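Local coordinates for exopolysaccharide biosynthesis protein (Pantoea stewartii subsp. stewartii DC283, PDB 6TGF) that modifies the glycan of the bacterial exopolysaccharide biofilm, probably as a hydrolase, using a parallel beta-helix fold like that of bacteriophage tailspikes, at residues R349-G360 / L373-D384; A390-W400 / H423-R434. All coordinates share one frame; numbering follows the deposited sequence.

Interaction 1 (R349-G360 / L373-D384); sequences RNTCPGGQFFRG and LSLLDTLDCKID. With EDO (1,2-ethanediol), chain L.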
loop_
_atom_site.group_PDB
_atom_site.type_symbol
_atom_site.label_atom_id
_atom_site.label_comp_id
_atom_site.label_asym_id
_atom_site.label_seq_id
_atom_site.Cartn_x
_atom_site.Cartn_y
_atom_site.Cartn_z
ATOM N N ARG B 349 1.587 -13.691 -22.324
ATOM C CA ARG B 349 0.173 -13.442 -22.706
ATOM C C ARG B 349 -0.706 -14.516 -22.060
ATOM O O ARG B 349 -0.375 -15.709 -22.201
ATOM C CB ARG B 349 -0.020 -13.465 -24.225
ATOM C CG ARG B 349 -1.483 -13.491 -24.644
ATOM C CD ARG B 349 -1.714 -13.115 -26.093
ATOM N NE ARG B 349 -1.073 -14.038 -27.020
ATOM C CZ ARG B 349 -1.037 -13.881 -28.340
ATOM N NH1 ARG B 349 -1.601 -12.823 -28.903
ATOM N NH2 ARG B 349 -0.425 -14.776 -29.094
ATOM N N ASN B 350 -1.784 -14.099 -21.390
ATOM C CA ASN B 350 -2.837 -14.993 -20.840
ATOM C C ASN B 350 -4.071 -14.876 -21.742
ATOM O O ASN B 350 -4.567 -13.745 -21.907
ATOM C CB ASN B 350 -3.147 -14.655 -19.379
ATOM C CG ASN B 350 -3.962 -15.719 -18.672
ATOM O OD1 ASN B 350 -4.188 -16.803 -19.206
ATOM N ND2 ASN B 350 -4.405 -15.418 -17.462
ATOM N N THR B 351 -4.529 -15.995 -22.314
ATOM C CA THR B 351 -5.648 -16.054 -23.296
ATOM C C THR B 351 -6.862 -16.785 -22.704
ATOM O O THR B 351 -7.835 -16.994 -23.456
ATOM C CB THR B 351 -5.198 -16.714 -24.607
ATOM O OG1 THR B 351 -4.496 -17.918 -24.298
ATOM C CG2 THR B 351 -4.315 -15.812 -25.438
ATOM N N CYS B 352 -6.820 -17.146 -21.416
ATOM C CA CYS B 352 -7.949 -17.790 -20.690
ATOM C C CYS B 352 -9.151 -16.850 -20.689
ATOM O O CYS B 352 -9.082 -15.764 -20.118
ATOM C CB CYS B 352 -7.572 -18.135 -19.255
ATOM S SG CYS B 352 -8.931 -18.879 -18.315
ATOM N N PRO B 353 -10.280 -17.226 -21.333
ATOM C CA PRO B 353 -11.479 -16.388 -21.344
ATOM C C PRO B 353 -12.384 -16.651 -20.132
ATOM O O PRO B 353 -12.219 -17.673 -19.486
ATOM C CB PRO B 353 -12.159 -16.837 -22.643
ATOM C CG PRO B 353 -11.856 -18.322 -22.703
ATOM C CD PRO B 353 -10.478 -18.475 -22.088
ATOM N N GLY B 354 -13.314 -15.730 -19.863
ATOM C CA GLY B 354 -14.300 -15.842 -18.772
ATOM C C GLY B 354 -13.685 -15.547 -17.416
ATOM O O GLY B 354 -14.009 -16.272 -16.456
ATOM N N GLY B 355 -12.821 -14.529 -17.340
ATOM C CA GLY B 355 -12.260 -14.007 -16.079
ATOM C C GLY B 355 -10.806 -14.397 -15.889
ATOM O O GLY B 355 -10.518 -15.609 -15.869
ATOM N N GLN B 356 -9.925 -13.401 -15.745
ATOM C CA GLN B 356 -8.483 -13.577 -15.427
ATOM C C GLN B 356 -8.139 -12.783 -14.164
ATOM O O GLN B 356 -8.569 -11.616 -14.059
ATOM C CB GLN B 356 -7.605 -13.116 -16.591
ATOM C CG GLN B 356 -7.482 -14.144 -17.706
ATOM C CD GLN B 356 -6.592 -13.677 -18.831
ATOM O OE1 GLN B 356 -5.835 -12.716 -18.697
ATOM N NE2 GLN B 356 -6.677 -14.360 -19.960
ATOM N N PHE B 357 -7.405 -13.412 -13.242
ATOM C CA PHE B 357 -6.753 -12.780 -12.067
ATOM C C PHE B 357 -5.250 -12.708 -12.347
ATOM O O PHE B 357 -4.700 -13.698 -12.873
ATOM C CB PHE B 357 -7.047 -13.576 -10.793
ATOM C CG PHE B 357 -8.483 -13.538 -10.334
ATOM C CD1 PHE B 357 -8.934 -12.525 -9.505
ATOM C CD2 PHE B 357 -9.382 -14.521 -10.716
ATOM C CE1 PHE B 357 -10.252 -12.488 -9.075
ATOM C CE2 PHE B 357 -10.700 -14.484 -10.284
ATOM C CZ PHE B 357 -11.133 -13.468 -9.466
ATOM N N PHE B 358 -4.612 -11.578 -12.030
ATOM C CA PHE B 358 -3.165 -11.342 -12.277
ATOM C C PHE B 358 -2.533 -10.611 -11.089
ATOM O O PHE B 358 -3.078 -9.584 -10.646
ATOM C CB PHE B 358 -2.958 -10.556 -13.573
ATOM C CG PHE B 358 -1.515 -10.427 -13.991
ATOM C CD1 PHE B 358 -0.748 -9.351 -13.577
ATOM C CD2 PHE B 358 -0.917 -11.391 -14.787
ATOM C CE1 PHE B 358 0.580 -9.236 -13.955
ATOM C CE2 PHE B 358 0.411 -11.272 -15.168
ATOM C CZ PHE B 358 1.158 -10.196 -14.752
ATOM N N ARG B 359 -1.408 -11.142 -10.599
ATOM C CA ARG B 359 -0.516 -10.492 -9.604
ATOM C C ARG B 359 0.898 -10.424 -10.190
ATOM O O ARG B 359 1.449 -11.487 -10.528
ATOM C CB ARG B 359 -0.545 -11.246 -8.272
ATOM C CG ARG B 359 -1.807 -10.998 -7.458
ATOM C CD ARG B 359 -1.779 -11.679 -6.103
ATOM N NE ARG B 359 -0.754 -11.125 -5.230
ATOM C CZ ARG B 359 -0.860 -9.985 -4.548
ATOM N NH1 ARG B 359 -1.957 -9.247 -4.629
ATOM N NH2 ARG B 359 0.140 -9.583 -3.783
ATOM N N GLY B 360 1.435 -9.208 -10.324
ATOM C CA GLY B 360 2.818 -8.927 -10.757
ATOM C C GLY B 360 3.568 -8.125 -9.708
ATOM O O GLY B 360 2.974 -7.178 -9.154
ATOM N N LEU B 373 3.279 -7.448 -21.254
ATOM C CA LEU B 373 2.180 -8.199 -20.585
ATOM C C LEU B 373 0.875 -7.978 -21.357
ATOM O O LEU B 373 0.534 -6.807 -21.613
ATOM C CB LEU B 373 2.044 -7.724 -19.134
ATOM C CG LEU B 373 3.158 -8.157 -18.181
ATOM C CD1 LEU B 373 3.029 -7.444 -16.843
ATOM C CD2 LEU B 373 3.155 -9.667 -17.980
ATOM N N SER B 374 0.182 -9.067 -21.702
ATOM C CA SER B 374 -1.120 -9.072 -22.422
ATOM C C SER B 374 -2.145 -9.883 -21.618
ATOM O O SER B 374 -1.942 -11.104 -21.477
ATOM C CB SER B 374 -0.957 -9.617 -23.817
ATOM O OG SER B 374 -2.198 -9.615 -24.509
ATOM N N LEU B 375 -3.192 -9.221 -21.112
ATOM C CA LEU B 375 -4.254 -9.830 -20.264
ATOM C C LEU B 375 -5.609 -9.720 -20.976
ATOM O O LEU B 375 -5.773 -8.804 -21.804
ATOM C CB LEU B 375 -4.279 -9.118 -18.906
ATOM C CG LEU B 375 -2.939 -9.032 -18.176
ATOM C CD1 LEU B 375 -3.088 -8.280 -16.864
ATOM C CD2 LEU B 375 -2.351 -10.413 -17.930
ATOM N N LEU B 376 -6.540 -10.622 -20.655
ATOM C CA LEU B 376 -7.881 -10.715 -21.295
ATOM C C LEU B 376 -8.960 -10.893 -20.220
ATOM O O LEU B 376 -8.760 -11.721 -19.314
ATOM C CB LEU B 376 -7.875 -11.892 -22.275
ATOM C CG LEU B 376 -9.119 -12.035 -23.149
ATOM C CD1 LEU B 376 -9.298 -10.830 -24.061
ATOM C CD2 LEU B 376 -9.052 -13.315 -23.968
ATOM N N ASP B 377 -10.060 -10.139 -20.328
ATOM C CA ASP B 377 -11.243 -10.221 -19.429
ATOM C C ASP B 377 -10.772 -10.210 -17.970
ATOM O O ASP B 377 -11.181 -11.104 -17.199
ATOM C CB ASP B 377 -12.077 -11.466 -19.741
ATOM C CG ASP B 377 -12.634 -11.501 -21.153
ATOM O OD1 ASP B 377 -12.848 -10.417 -21.731
ATOM O OD2 ASP B 377 -12.853 -12.617 -21.661
ATOM N N THR B 378 -9.937 -9.232 -17.614
ATOM C CA THR B 378 -9.328 -9.084 -16.265
ATOM C C THR B 378 -10.432 -8.822 -15.233
ATOM O O THR B 378 -11.258 -7.919 -15.469
ATOM C CB THR B 378 -8.275 -7.970 -16.261
ATOM O OG1 THR B 378 -7.259 -8.329 -17.198
ATOM C CG2 THR B 378 -7.660 -7.747 -14.899
ATOM N N LEU B 379 -10.435 -9.591 -14.140
ATOM C CA LEU B 379 -11.346 -9.410 -12.978
ATOM C C LEU B 379 -10.610 -8.685 -11.847
ATOM O O LEU B 379 -11.286 -8.002 -11.056
ATOM C CB LEU B 379 -11.851 -10.779 -12.514
ATOM C CG LEU B 379 -12.851 -11.463 -13.443
ATOM C CD1 LEU B 379 -13.185 -12.856 -12.937
ATOM C CD2 LEU B 379 -14.118 -10.635 -13.592
ATOM N N ASP B 380 -9.286 -8.848 -11.767
ATOM C CA ASP B 380 -8.411 -8.226 -10.737
ATOM C C ASP B 380 -6.957 -8.326 -11.211
ATOM O O ASP B 380 -6.506 -9.454 -11.494
ATOM C CB ASP B 380 -8.613 -8.895 -9.374
ATOM C CG ASP B 380 -7.884 -8.214 -8.229
ATOM O OD1 ASP B 380 -8.304 -7.102 -7.846
ATOM O OD2 ASP B 380 -6.899 -8.798 -7.729
ATOM N N CYS B 381 -6.261 -7.188 -11.309
ATOM C CA CYS B 381 -4.852 -7.091 -11.777
ATOM C C CYS B 381 -4.059 -6.170 -10.845
ATOM O O CYS B 381 -4.356 -4.960 -10.823
ATOM C CB CYS B 381 -4.787 -6.575 -13.209
ATOM S SG CYS B 381 -3.107 -6.438 -13.871
ATOM N N LYS B 382 -3.104 -6.734 -10.102
ATOM C CA LYS B 382 -2.157 -5.989 -9.231
ATOM C C LYS B 382 -0.752 -6.127 -9.820
ATOM O O LYS B 382 -0.230 -7.255 -9.841
ATOM C CB LYS B 382 -2.224 -6.509 -7.790
ATOM C CG LYS B 382 -3.209 -5.770 -6.895
ATOM C CD LYS B 382 -4.034 -6.671 -6.004
ATOM C CE LYS B 382 -5.217 -5.952 -5.392
ATOM N NZ LYS B 382 -6.257 -6.898 -4.926
ATOM N N ILE B 383 -0.186 -5.018 -10.303
ATOM C CA ILE B 383 1.217 -4.937 -10.804
ATOM C C ILE B 383 1.944 -3.869 -9.980
ATOM O O ILE B 383 1.722 -2.673 -10.235
ATOM C CB ILE B 383 1.259 -4.663 -12.322
ATOM C CG1 ILE B 383 0.151 -5.419 -13.063
ATOM C CG2 ILE B 383 2.641 -4.992 -12.873
ATOM C CD1 ILE B 383 0.185 -5.272 -14.570
ATOM N N ASP B 384 2.749 -4.306 -9.006
ATOM C CA ASP B 384 3.510 -3.442 -8.066
ATOM C C ASP B 384 5.005 -3.545 -8.392
ATOM O O ASP B 384 5.431 -4.617 -8.863
ATOM C CB ASP B 384 3.237 -3.838 -6.613
ATOM C CG ASP B 384 3.892 -2.921 -5.592
ATOM O OD1 ASP B 384 3.642 -1.701 -5.652
ATOM O OD2 ASP B 384 4.655 -3.435 -4.750
HETATM C C1 EDO L . -13.739 -9.837 -8.063
HETATM O O1 EDO L . -12.651 -9.139 -7.492
HETATM C C2 EDO L . -14.589 -8.980 -8.923
HETATM O O2 EDO L . -13.854 -8.225 -9.868
#
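L379 CB lies over one face of the F357 ring, 4.3 Å from its centroid in a CH-pi contact, and D380 CB approaches obliquely. At the ring edge sits O1 of an ethanediol, probably from the crystallisation liquor, whose O2 is hydrogen-bonded to L379 O. F357 also stacks on W326 and packs against Y304 of the second subunit.

The F358 ring points the other way. L375 CD1 stands over one of its faces, I383 CG1 reaches its edge with 3.9 Å to F358 CE1, and C381 SG makes an oblique sulfur-aromatic contact. With CG trans to the backbone N (chi1 -173°), the ring extends into the buried interior, where V327 and I329 add to its packing.

These segments are corresponding parts of two successive coils of the parallel beta-helix. The axes of 356-360 and 380-384 approach to 4.5 Å and run parallel, 7° apart, and D380 O accepts the F358 N-H while K382 N donates to F358 O. A beta bulge between Q356 and F357 shifts the register by one residue, near the corner at L379.

Before the bulge, the buried Q356 amide ties three pieces of chain together. Its OE1 receives L376 N (3.0 Å) from above the carbonyl plane, and NE2 donates to N350 O at 2.9 Å and to C352 O at 2.8 Å. An extended side chain carries the amide across the turn, and bonds at both ends fix its rotation.

Interaction 2 (A390-W400 / H423-R434); sequences ACTGDVIQAGW and HCKGGKVLNLPR
This contact is a parallel pairing of neighbouring coils, running from a loop at A390 and H423 through the strand pair 396-399 and 430-431 to the turn at W400 and R434. The regular part is short: I396 N binds V429 O, N431 N binds I396 O, and A398 N binds N431 O at 3.1 Å.

Ahead of the strands, the D394 carboxylate clamps the second coil at two points. OD1 takes the backbone N-H of K428 at 2.8 Å, on its anti side but tilted 29° from the carboxylate plane, while OD2 takes N431 ND2 at 2.7 Å from above that plane. The N431 amide stands nearly perpendicular to the carboxylate, 88° between planes. N431 lies alongside Q397, pointing the same way.

On the opposite sheet face, I396 runs side by side with L430, its CB 4.1 Å from L430 CD2, and both reach W386 and L416 in the interior. L432 follows, with its CD2 against A398 CB.

At the far end, R434 lays its extended side chain over the W400 ring. R434 CD makes a CH-pi contact 3.9 Å from the centroid of the six-membered ring, and the guanidinium continues over CZ2, its plane only 6° from that of the ring. R434 NH1 is held by D409 O. A water hydrogen-bonded to A398 O (2.7 Å) and P433 O bridges the backbones beside this stack.

The in-register pairs I396/L430, facing the interior, and Q397/N431, on the other face, are characteristic of a parallel beta-helix, here of the tailspike-like kind.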
loop_
_atom_site.group_PDB
_atom_site.type_symbol
_atom_site.label_atom_id
_atom_site.label_comp_id
_atom_site.label_asym_id
_atom_site.label_seq_id
_atom_site.Cartn_x
_atom_site.Cartn_y
_atom_site.Cartn_z
ATOM N N ALA B 390 13.306 1.461 -22.418
ATOM C CA ALA B 390 13.599 1.436 -23.870
ATOM C C ALA B 390 12.831 0.296 -24.550
ATOM O O ALA B 390 13.436 -0.427 -25.363
ATOM C CB ALA B 390 15.090 1.310 -24.077
ATOM N N CYS B 391 11.542 0.150 -24.231
ATOM C CA CYS B 391 10.618 -0.833 -24.856
ATOM C C CYS B 391 9.853 -0.146 -25.993
ATOM O O CYS B 391 9.350 0.974 -25.772
ATOM C CB CYS B 391 9.660 -1.415 -23.823
ATOM S SG CYS B 391 10.508 -2.230 -22.445
ATOM N N THR B 392 9.784 -0.788 -27.163
ATOM C CA THR B 392 9.215 -0.213 -28.412
ATOM C C THR B 392 7.768 -0.682 -28.609
ATOM O O THR B 392 7.045 -0.016 -29.376
ATOM C CB THR B 392 10.090 -0.543 -29.629
ATOM O OG1 THR B 392 9.958 -1.930 -29.940
ATOM C CG2 THR B 392 11.546 -0.201 -29.407
ATOM N N GLY B 393 7.365 -1.778 -27.955
ATOM C CA GLY B 393 5.980 -2.288 -27.972
ATOM C C GLY B 393 5.185 -1.768 -26.788
ATOM O O GLY B 393 5.708 -0.897 -26.061
ATOM N N ASP B 394 3.962 -2.276 -26.605
ATOM C CA ASP B 394 3.118 -2.011 -25.409
ATOM C C ASP B 394 3.761 -2.705 -24.204
ATOM O O ASP B 394 4.353 -3.783 -24.395
ATOM C CB ASP B 394 1.679 -2.496 -25.609
ATOM C CG ASP B 394 0.903 -1.753 -26.684
ATOM O OD1 ASP B 394 1.388 -0.698 -27.140
ATOM O OD2 ASP B 394 -0.183 -2.237 -27.054
ATOM N N VAL B 395 3.660 -2.105 -23.015
ATOM C CA VAL B 395 4.196 -2.679 -21.745
ATOM C C VAL B 395 3.046 -3.399 -21.023
ATOM O O VAL B 395 3.000 -4.641 -21.098
ATOM C CB VAL B 395 4.878 -1.598 -20.883
ATOM C CG1 VAL B 395 5.390 -2.151 -19.562
ATOM C CG2 VAL B 395 6.007 -0.918 -21.642
ATOM N N ILE B 396 2.140 -2.656 -20.379
ATOM C CA ILE B 396 0.945 -3.217 -19.678
ATOM C C ILE B 396 -0.263 -3.092 -20.614
ATOM O O ILE B 396 -0.765 -1.964 -20.791
ATOM C CB ILE B 396 0.700 -2.516 -18.324
ATOM C CG1 ILE B 396 1.992 -2.330 -17.520
ATOM C CG2 ILE B 396 -0.360 -3.258 -17.522
ATOM C CD1 ILE B 396 2.727 -3.614 -17.204
ATOM N N GLN B 397 -0.699 -4.215 -21.195
ATOM C CA GLN B 397 -1.844 -4.288 -22.141
ATOM C C GLN B 397 -2.909 -5.221 -21.559
ATOM O O GLN B 397 -2.538 -6.297 -21.050
ATOM C CB GLN B 397 -1.370 -4.767 -23.515
ATOM C CG GLN B 397 -2.424 -4.651 -24.610
ATOM C CD GLN B 397 -3.321 -5.862 -24.703
ATOM O OE1 GLN B 397 -2.865 -7.003 -24.659
ATOM N NE2 GLN B 397 -4.615 -5.621 -24.842
ATOM N N ALA B 398 -4.179 -4.813 -21.626
ATOM C CA ALA B 398 -5.354 -5.614 -21.213
ATOM C C ALA B 398 -6.526 -5.322 -22.157
ATOM O O ALA B 398 -6.842 -4.131 -22.357
ATOM C CB ALA B 398 -5.709 -5.319 -19.775
ATOM N N GLY B 399 -7.128 -6.376 -22.718
ATOM C CA GLY B 399 -8.291 -6.301 -23.623
ATOM C C GLY B 399 -9.430 -7.178 -23.135
ATOM O O GLY B 399 -9.356 -7.662 -21.988
ATOM N N TRP B 400 -10.447 -7.381 -23.979
ATOM C CA TRP B 400 -11.683 -8.144 -23.656
ATOM C C TRP B 400 -12.111 -8.976 -24.870
ATOM O O TRP B 400 -11.637 -8.680 -25.984
ATOM C CB TRP B 400 -12.793 -7.189 -23.202
ATOM C CG TRP B 400 -13.064 -6.086 -24.177
ATOM C CD1 TRP B 400 -13.908 -6.123 -25.248
ATOM C CD2 TRP B 400 -12.465 -4.778 -24.183
ATOM N NE1 TRP B 400 -13.885 -4.927 -25.913
ATOM C CE2 TRP B 400 -13.008 -4.083 -25.284
ATOM C CE3 TRP B 400 -11.532 -4.128 -23.367
ATOM C CZ2 TRP B 400 -12.647 -2.770 -25.586
ATOM C CZ3 TRP B 400 -11.176 -2.832 -23.667
ATOM C CH2 TRP B 400 -11.725 -2.164 -24.762
ATOM N N HIS B 423 12.088 6.107 -21.491
ATOM C CA HIS B 423 12.583 6.107 -22.896
ATOM C C HIS B 423 11.889 5.024 -23.734
ATOM O O HIS B 423 12.562 4.438 -24.604
ATOM C CB HIS B 423 14.112 5.962 -22.907
ATOM C CG HIS B 423 14.821 7.129 -22.308
ATOM N ND1 HIS B 423 14.869 8.361 -22.930
ATOM C CD2 HIS B 423 15.507 7.261 -21.151
ATOM C CE1 HIS B 423 15.553 9.203 -22.181
ATOM N NE2 HIS B 423 15.957 8.550 -21.085
ATOM N N CYS B 424 10.592 4.791 -23.505
ATOM C CA CYS B 424 9.755 3.827 -24.272
ATOM C C CYS B 424 9.155 4.536 -25.491
ATOM O O CYS B 424 8.457 5.548 -25.296
ATOM C CB CYS B 424 8.657 3.231 -23.400
ATOM S SG CYS B 424 9.300 2.205 -22.053
ATOM N N LYS B 425 9.420 4.022 -26.697
ATOM C CA LYS B 425 9.112 4.703 -27.983
ATOM C C LYS B 425 8.545 3.705 -28.999
ATOM O O LYS B 425 9.277 2.768 -29.370
ATOM C CB LYS B 425 10.375 5.366 -28.545
ATOM C CG LYS B 425 10.578 6.823 -28.146
ATOM C CD LYS B 425 11.723 7.076 -27.188
ATOM C CE LYS B 425 12.006 8.554 -27.010
ATOM N NZ LYS B 425 12.954 8.808 -25.899
ATOM N N GLY B 426 7.307 3.936 -29.454
ATOM C CA GLY B 426 6.665 3.190 -30.555
ATOM C C GLY B 426 5.417 2.447 -30.110
ATOM O O GLY B 426 4.692 1.949 -30.992
ATOM N N GLY B 427 5.175 2.359 -28.798
ATOM C CA GLY B 427 4.025 1.644 -28.213
ATOM C C GLY B 427 3.510 2.332 -26.963
ATOM O O GLY B 427 4.179 3.271 -26.483
ATOM N N LYS B 428 2.365 1.872 -26.451
ATOM C CA LYS B 428 1.669 2.453 -25.274
ATOM C C LYS B 428 2.211 1.796 -24.002
ATOM O O LYS B 428 2.144 0.559 -23.910
ATOM C CB LYS B 428 0.157 2.249 -25.411
ATOM C CG LYS B 428 -0.448 2.851 -26.673
ATOM C CD LYS B 428 -1.878 2.437 -26.936
ATOM C CE LYS B 428 -2.302 2.717 -28.362
ATOM N NZ LYS B 428 -3.775 2.808 -28.494
ATOM N N VAL B 429 2.732 2.593 -23.064
ATOM C CA VAL B 429 3.230 2.109 -21.741
ATOM C C VAL B 429 2.057 1.434 -21.023
ATOM O O VAL B 429 2.244 0.314 -20.512
ATOM C CB VAL B 429 3.845 3.252 -20.908
ATOM C CG1 VAL B 429 4.181 2.816 -19.489
ATOM C CG2 VAL B 429 5.078 3.836 -21.585
ATOM N N LEU B 430 0.893 2.092 -21.008
ATOM C CA LEU B 430 -0.396 1.532 -20.517
ATOM C C LEU B 430 -1.378 1.454 -21.691
ATOM O O LEU B 430 -1.813 2.516 -22.163
ATOM C CB LEU B 430 -0.951 2.419 -19.396
ATOM C CG LEU B 430 0.024 2.778 -18.276
ATOM C CD1 LEU B 430 -0.647 3.676 -17.249
ATOM C CD2 LEU B 430 0.579 1.530 -17.606
ATOM N N ASN B 431 -1.691 0.242 -22.153
ATOM C CA ASN B 431 -2.756 -0.030 -23.157
ATOM C C ASN B 431 -3.945 -0.644 -22.411
ATOM O O ASN B 431 -4.147 -1.870 -22.518
ATOM C CB ASN B 431 -2.233 -0.907 -24.299
ATOM C CG ASN B 431 -3.228 -1.086 -25.427
ATOM O OD1 ASN B 431 -4.350 -0.586 -25.367
ATOM N ND2 ASN B 431 -2.825 -1.805 -26.461
ATOM N N LEU B 432 -4.692 0.185 -21.676
ATOM C CA LEU B 432 -5.714 -0.258 -20.690
ATOM C C LEU B 432 -7.017 0.517 -20.878
ATOM O O LEU B 432 -7.471 1.201 -19.962
ATOM C CB LEU B 432 -5.140 -0.055 -19.284
ATOM C CG LEU B 432 -3.886 -0.866 -18.955
ATOM C CD1 LEU B 432 -3.295 -0.431 -17.625
ATOM C CD2 LEU B 432 -4.184 -2.356 -18.938
ATOM N N PRO B 433 -7.671 0.421 -22.059
ATOM C CA PRO B 433 -9.007 0.989 -22.245
ATOM C C PRO B 433 -10.074 0.243 -21.427
ATOM O O PRO B 433 -9.897 -0.936 -21.170
ATOM C CB PRO B 433 -9.270 0.827 -23.751
ATOM C CG PRO B 433 -8.385 -0.331 -24.165
ATOM C CD PRO B 433 -7.162 -0.226 -23.278
ATOM N N ARG B 434 -11.137 0.952 -21.033
ATOM C CA ARG B 434 -12.322 0.397 -20.324
ATOM C C ARG B 434 -11.882 -0.365 -19.067
ATOM O O ARG B 434 -12.321 -1.518 -18.890
ATOM C CB ARG B 434 -13.114 -0.529 -21.252
ATOM C CG ARG B 434 -13.664 0.145 -22.500
ATOM C CD ARG B 434 -14.611 -0.795 -23.217
ATOM N NE ARG B 434 -15.136 -0.249 -24.459
ATOM C CZ ARG B 434 -15.963 -0.892 -25.279
ATOM N NH1 ARG B 434 -16.369 -2.120 -24.995
ATOM N NH2 ARG B 434 -16.385 -0.302 -26.383
HETATM O O HOH W 1 -6.140 -3.018 -24.904
HETATM O O HOH W 2 -8.314 -2.929 -20.445
#

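Overall arrangement
Interactions 1 and 2 follow one another along the chain and the beta-helix axis, their centres about 15 Å apart. They share one parallel sheet, in which strands 373-378 and 396-399 are neighbours, and meet directly through S374 OG and Q397 OE1 and through L373 N and V395 O, both probable hydrogen bonds. Both include a corner and are built on parallel backbone bonds. In interaction 1 the core is F358 and Q356, while the partly exposed F357, R359 and K382 face the second subunit. Interaction 2, touching no other chain, buries the I396/L430 row and adds a carboxylate on its polar side and an arginine-tryptophan stack at its partly exposed end.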